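Local coordinates for DUF2235 domain-containing protein (Pseudomonas aeruginosa, PDB 4O5P) that probably hydrolyses phospholipids as a type VI secretion effector, with a catalytic domain of the alpha/beta-hydrolase class, at residues K63-N77 / S108-V122. Numbering follows the deposited sequence.
Sequences KAIHITLGFDGTNNN and SRGIFKYYCPGVGTV
Ile67 and Tyr114 open the apolar face shared by two neighbouring parallel strands: CG2 of Ile67 lies in the plane of the Tyr114 ring, at its edge, 3.9 Å from CD2. Leu69 reaches the same tyrosine from further along; with CG anti to the backbone N (chi1 -177°), its CD1 comes within 3.8 Å of Tyr114 CB. Ile65 CG2 meets Phe112 CE1 one step earlier, and Cys116 CB touches Phe71 CD1 at the far end. Beneath this row runs an unbroken parallel ladder, from His66 N to Gly110 O through to Asp72 N to Cys116 O.

Where the strands end, polar groups take over. The Tyr115 hydroxyl donates to the anti lone pair of Asp72 OD2 (OH to OD2, 2.6 Å), with carboxylate and ring planes 81° apart, while Asp72 OD1 accepts from Gly73 N and bonds Ser90. Two type II turns then interlock: Gly118 N gives to Asn76 O at 2.7 Å, and Asn75 N to Val119 O. Thr74 OG1 hydrogen-bonds Ser237 OG, probably the nucleophile, at what looks like a nucleophile elbow.

Consistent with an alpha/beta-hydrolase fold, whose strand-end loops build the active site, strand 63-71 sits between parallel strands 111-116 and 225-236 of the mixed central sheet; helix 139-162 packs on Ile65 and Tyr114, and helix 238-254 on Leu69 and Phe71.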
loop_
_atom_site.group_PDB
_atom_site.type_symbol
_atom_site.label_atom_id
_atom_site.label_comp_id
_atom_site.label_asym_id
_atom_site.label_seq_id
_atom_site.Cartn_x
_atom_site.Cartn_y
_atom_site.Cartn_z
ATOM N N LYS A 63 -26.427 -22.888 -2.350
ATOM C CA LYS A 63 -25.849 -21.618 -1.902
ATOM C C LYS A 63 -24.543 -21.292 -2.620
ATOM O O LYS A 63 -23.745 -22.180 -2.910
ATOM C CB LYS A 63 -25.632 -21.617 -0.382
ATOM C CG LYS A 63 -24.619 -22.638 0.118
ATOM C CD LYS A 63 -24.505 -22.643 1.642
ATOM C CE LYS A 63 -23.371 -23.568 2.086
ATOM N NZ LYS A 63 -23.401 -23.908 3.534
ATOM N N ALA A 64 -24.328 -20.014 -2.922
ATOM C CA ALA A 64 -23.008 -19.589 -3.366
ATOM C C ALA A 64 -22.183 -19.299 -2.125
ATOM O O ALA A 64 -22.735 -19.092 -1.035
ATOM C CB ALA A 64 -23.099 -18.372 -4.248
ATOM N N ILE A 65 -20.865 -19.316 -2.270
ATOM C CA ILE A 65 -20.003 -18.915 -1.166
ATOM C C ILE A 65 -19.535 -17.495 -1.444
ATOM O O ILE A 65 -18.919 -17.236 -2.481
ATOM C CB ILE A 65 -18.802 -19.874 -1.007
ATOM C CG1 ILE A 65 -19.312 -21.313 -0.949
ATOM C CG2 ILE A 65 -17.987 -19.535 0.252
ATOM C CD1 ILE A 65 -18.235 -22.328 -0.789
ATOM N N HIS A 66 -19.860 -16.574 -0.541
ATOM C CA HIS A 66 -19.527 -15.167 -0.750
ATOM C C HIS A 66 -18.433 -14.802 0.237
ATOM O O HIS A 66 -18.589 -15.002 1.446
ATOM C CB HIS A 66 -20.758 -14.269 -0.550
ATOM C CG HIS A 66 -21.826 -14.442 -1.593
ATOM N ND1 HIS A 66 -21.857 -13.707 -2.764
ATOM C CD2 HIS A 66 -22.921 -15.240 -1.623
ATOM C CE1 HIS A 66 -22.915 -14.055 -3.473
ATOM N NE2 HIS A 66 -23.582 -14.978 -2.800
ATOM N N ILE A 67 -17.316 -14.285 -0.281
ATOM C CA ILE A 67 -16.136 -14.071 0.549
ATOM C C ILE A 67 -15.599 -12.654 0.414
ATOM O O ILE A 67 -15.238 -12.226 -0.677
ATOM C CB ILE A 67 -14.996 -15.014 0.157
ATOM C CG1 ILE A 67 -15.431 -16.482 0.256
ATOM C CG2 ILE A 67 -13.761 -14.749 1.013
ATOM C CD1 ILE A 67 -14.512 -17.435 -0.500
ATOM N N THR A 68 -15.535 -11.938 1.531
ATOM C CA THR A 68 -14.849 -10.646 1.575
ATOM C C THR A 68 -13.445 -10.809 2.172
ATOM O O THR A 68 -13.285 -11.439 3.228
ATOM C CB THR A 68 -15.639 -9.634 2.414
ATOM O OG1 THR A 68 -16.972 -9.503 1.894
ATOM C CG2 THR A 68 -14.957 -8.275 2.396
ATOM N N LEU A 69 -12.441 -10.228 1.504
ATOM C CA LEU A 69 -11.047 -10.217 1.953
ATOM C C LEU A 69 -10.514 -8.772 1.961
ATOM O O LEU A 69 -10.560 -8.093 0.948
ATOM C CB LEU A 69 -10.203 -11.069 1.000
ATOM C CG LEU A 69 -8.719 -11.288 1.270
ATOM C CD1 LEU A 69 -8.522 -11.754 2.689
ATOM C CD2 LEU A 69 -8.133 -12.327 0.309
ATOM N N GLY A 70 -10.030 -8.302 3.103
ATOM C CA GLY A 70 -9.500 -6.952 3.207
ATOM C C GLY A 70 -8.029 -6.975 3.580
ATOM O O GLY A 70 -7.664 -7.533 4.618
ATOM N N PHE A 71 -7.190 -6.389 2.722
ATOM C CA PHE A 71 -5.767 -6.231 2.983
ATOM C C PHE A 71 -5.504 -4.778 3.388
ATOM O O PHE A 71 -5.605 -3.843 2.555
ATOM C CB PHE A 71 -4.949 -6.525 1.727
ATOM C CG PHE A 71 -5.100 -7.925 1.188
ATOM C CD1 PHE A 71 -4.307 -8.951 1.669
ATOM C CD2 PHE A 71 -5.985 -8.195 0.152
ATOM C CE1 PHE A 71 -4.412 -10.233 1.161
ATOM C CE2 PHE A 71 -6.091 -9.472 -0.376
ATOM C CZ PHE A 71 -5.300 -10.494 0.133
ATOM N N ASP A 72 -5.156 -4.594 4.662
ATOM C CA ASP A 72 -4.978 -3.258 5.225
ATOM C C ASP A 72 -3.676 -2.629 4.758
ATOM O O ASP A 72 -2.817 -3.303 4.163
ATOM C CB ASP A 72 -5.023 -3.279 6.753
ATOM C CG ASP A 72 -5.670 -2.032 7.326
ATOM O OD1 ASP A 72 -5.710 -0.992 6.616
ATOM O OD2 ASP A 72 -6.140 -2.082 8.489
ATOM N N GLY A 73 -3.527 -1.336 5.029
ATOM C CA GLY A 73 -2.422 -0.589 4.468
ATOM C C GLY A 73 -1.150 -0.642 5.277
ATOM O O GLY A 73 -1.074 -1.304 6.312
ATOM N N THR A 74 -0.152 0.075 4.781
ATOM C CA THR A 74 1.145 0.196 5.417
ATOM C C THR A 74 0.992 0.695 6.844
ATOM O O THR A 74 0.423 1.759 7.069
ATOM C CB THR A 74 1.992 1.211 4.636
ATOM O OG1 THR A 74 1.979 0.851 3.245
ATOM C CG2 THR A 74 3.418 1.234 5.158
ATOM N N ASN A 75 1.510 -0.082 7.794
ATOM C CA ASN A 75 1.478 0.259 9.217
ATOM C C ASN A 75 0.068 0.359 9.801
ATOM O O ASN A 75 -0.125 0.928 10.878
ATOM C CB ASN A 75 2.261 1.548 9.513
ATOM C CG ASN A 75 2.731 1.625 10.954
ATOM O OD1 ASN A 75 3.278 0.654 11.491
ATOM N ND2 ASN A 75 2.521 2.777 11.594
ATOM N N ASN A 76 -0.916 -0.184 9.087
ATOM C CA ASN A 76 -2.270 -0.268 9.625
ATOM C C ASN A 76 -2.572 -1.640 10.212
ATOM O O ASN A 76 -2.473 -2.664 9.516
ATOM C CB ASN A 76 -3.296 0.018 8.531
ATOM C CG ASN A 76 -3.102 1.360 7.892
ATOM O OD1 ASN A 76 -2.555 1.454 6.804
ATOM N ND2 ASN A 76 -3.550 2.415 8.564
ATOM N N ASN A 77 -2.983 -1.665 11.474
ATOM C CA ASN A 77 -3.343 -2.916 12.136
ATOM C C ASN A 77 -4.616 -2.687 12.936
ATOM O O ASN A 77 -4.610 -1.892 13.877
ATOM C CB ASN A 77 -2.202 -3.348 13.062
ATOM C CG ASN A 77 -2.500 -4.633 13.796
ATOM O OD1 ASN A 77 -3.316 -4.654 14.715
ATOM N ND2 ASN A 77 -1.825 -5.713 13.409
ATOM N N SER A 108 -21.881 -20.805 7.884
ATOM C CA SER A 108 -22.697 -21.922 7.416
ATOM C C SER A 108 -23.753 -21.486 6.407
ATOM O O SER A 108 -24.238 -22.300 5.620
ATOM C CB SER A 108 -23.362 -22.630 8.596
ATOM O OG SER A 108 -22.423 -23.445 9.261
ATOM N N ARG A 109 -24.111 -20.203 6.424
ATOM C CA ARG A 109 -24.990 -19.657 5.396
ATOM C C ARG A 109 -24.221 -19.174 4.160
ATOM O O ARG A 109 -24.819 -18.624 3.227
ATOM C CB ARG A 109 -25.857 -18.539 5.963
ATOM C CG ARG A 109 -26.778 -18.985 7.097
ATOM C CD ARG A 109 -28.137 -18.323 6.950
ATOM N NE ARG A 109 -28.783 -18.076 8.235
ATOM C CZ ARG A 109 -28.482 -17.058 9.034
ATOM N NH1 ARG A 109 -27.530 -16.199 8.689
ATOM N NH2 ARG A 109 -29.123 -16.901 10.186
ATOM N N GLY A 110 -22.902 -19.376 4.164
ATOM C CA GLY A 110 -22.090 -19.183 2.972
ATOM C C GLY A 110 -21.397 -17.838 2.834
ATOM O O GLY A 110 -20.755 -17.559 1.814
ATOM N N ILE A 111 -21.529 -16.994 3.850
ATOM C CA ILE A 111 -20.854 -15.708 3.834
ATOM C C ILE A 111 -19.714 -15.707 4.847
ATOM O O ILE A 111 -19.925 -16.021 6.025
ATOM C CB ILE A 111 -21.833 -14.556 4.123
ATOM C CG1 ILE A 111 -22.959 -14.553 3.093
ATOM C CG2 ILE A 111 -21.104 -13.216 4.091
ATOM C CD1 ILE A 111 -23.990 -13.464 3.330
ATOM N N PHE A 112 -18.515 -15.350 4.374
ATOM C CA PHE A 112 -17.290 -15.342 5.180
ATOM C C PHE A 112 -16.594 -13.993 5.028
ATOM O O PHE A 112 -16.714 -13.350 3.984
ATOM C CB PHE A 112 -16.321 -16.414 4.670
ATOM C CG PHE A 112 -16.826 -17.813 4.824
ATOM C CD1 PHE A 112 -17.681 -18.369 3.879
ATOM C CD2 PHE A 112 -16.431 -18.584 5.911
ATOM C CE1 PHE A 112 -18.155 -19.676 4.035
ATOM C CE2 PHE A 112 -16.893 -19.878 6.067
ATOM C CZ PHE A 112 -17.756 -20.426 5.136
ATOM N N LYS A 113 -15.868 -13.561 6.057
ATOM C CA LYS A 113 -15.013 -12.376 5.916
ATOM C C LYS A 113 -13.660 -12.584 6.596
ATOM O O LYS A 113 -13.556 -13.291 7.615
ATOM C CB LYS A 113 -15.713 -11.094 6.405
ATOM C CG LYS A 113 -15.730 -10.873 7.906
ATOM C CD LYS A 113 -16.626 -9.679 8.238
ATOM C CE LYS A 113 -16.537 -9.277 9.706
ATOM N NZ LYS A 113 -17.461 -8.134 10.024
ATOM N N TYR A 114 -12.626 -11.984 6.007
ATOM C CA TYR A 114 -11.265 -12.161 6.473
ATOM C C TYR A 114 -10.541 -10.823 6.458
ATOM O O TYR A 114 -10.723 -10.019 5.531
ATOM C CB TYR A 114 -10.525 -13.153 5.576
ATOM C CG TYR A 114 -11.134 -14.540 5.556
ATOM C CD1 TYR A 114 -10.831 -15.464 6.544
ATOM C CD2 TYR A 114 -12.000 -14.926 4.537
ATOM C CE1 TYR A 114 -11.374 -16.748 6.525
ATOM C CE2 TYR A 114 -12.555 -16.193 4.509
ATOM C CZ TYR A 114 -12.237 -17.099 5.509
ATOM O OH TYR A 114 -12.779 -18.362 5.480
ATOM N N TYR A 115 -9.731 -10.582 7.483
ATOM C CA TYR A 115 -8.967 -9.340 7.576
ATOM C C TYR A 115 -7.490 -9.645 7.620
ATOM O O TYR A 115 -7.053 -10.501 8.382
ATOM C CB TYR A 115 -9.346 -8.550 8.839
ATOM C CG TYR A 115 -8.398 -7.398 9.114
ATOM C CD1 TYR A 115 -8.519 -6.188 8.431
ATOM C CD2 TYR A 115 -7.359 -7.531 10.033
ATOM C CE1 TYR A 115 -7.640 -5.136 8.667
ATOM C CE2 TYR A 115 -6.476 -6.493 10.271
ATOM C CZ TYR A 115 -6.617 -5.306 9.587
ATOM O OH TYR A 115 -5.752 -4.270 9.839
ATOM N N CYS A 116 -6.711 -8.937 6.817
ATOM C CA CYS A 116 -5.268 -9.091 6.857
ATOM C C CYS A 116 -4.595 -7.773 7.296
ATOM O O CYS A 116 -4.734 -6.754 6.616
ATOM C CB CYS A 116 -4.776 -9.528 5.478
ATOM S SG CYS A 116 -3.005 -9.765 5.359
ATOM N N PRO A 117 -3.865 -7.795 8.431
ATOM C CA PRO A 117 -3.133 -6.606 8.895
ATOM C C PRO A 117 -2.110 -6.105 7.897
ATOM O O PRO A 117 -1.593 -6.866 7.076
ATOM C CB PRO A 117 -2.402 -7.092 10.159
ATOM C CG PRO A 117 -2.522 -8.591 10.161
ATOM C CD PRO A 117 -3.732 -8.934 9.364
ATOM N N GLY A 118 -1.793 -4.821 7.992
ATOM C CA GLY A 118 -0.821 -4.226 7.097
ATOM C C GLY A 118 0.621 -4.649 7.346
ATOM O O GLY A 118 0.993 -5.063 8.451
ATOM N N VAL A 119 1.438 -4.532 6.304
ATOM C CA VAL A 119 2.863 -4.809 6.421
ATOM C C VAL A 119 3.461 -3.868 7.447
ATOM O O VAL A 119 3.011 -2.724 7.589
ATOM C CB VAL A 119 3.597 -4.627 5.087
ATOM C CG1 VAL A 119 3.252 -5.753 4.135
ATOM C CG2 VAL A 119 3.270 -3.254 4.477
ATOM N N GLY A 120 4.460 -4.353 8.176
ATOM C CA GLY A 120 5.104 -3.544 9.197
ATOM C C GLY A 120 4.434 -3.690 10.549
ATOM O O GLY A 120 4.885 -3.122 11.553
ATOM N N THR A 121 3.330 -4.433 10.565
ATOM C CA THR A 121 2.642 -4.741 11.803
ATOM C C THR A 121 2.624 -6.242 12.028
ATOM O O THR A 121 2.742 -7.032 11.080
ATOM C CB THR A 121 1.207 -4.188 11.825
ATOM O OG1 THR A 121 0.368 -4.989 10.990
ATOM C CG2 THR A 121 1.185 -2.740 11.347
ATOM N N VAL A 122 2.494 -6.635 13.290
ATOM C CA VAL A 122 2.529 -8.041 13.666
ATOM C C VAL A 122 1.367 -8.856 13.046
ATOM O O VAL A 122 0.208 -8.400 13.012
ATOM C CB VAL A 122 2.556 -8.167 15.204
ATOM C CG1 VAL A 122 2.213 -9.557 15.642
ATOM C CG2 VAL A 122 3.934 -7.743 15.748
HETATM O O HOH W 1 -18.559 -11.158 3.415
HETATM O O HOH W 2 0.011 -3.897 3.807
HETATM O O HOH W 3 -2.141 -8.802 14.281
#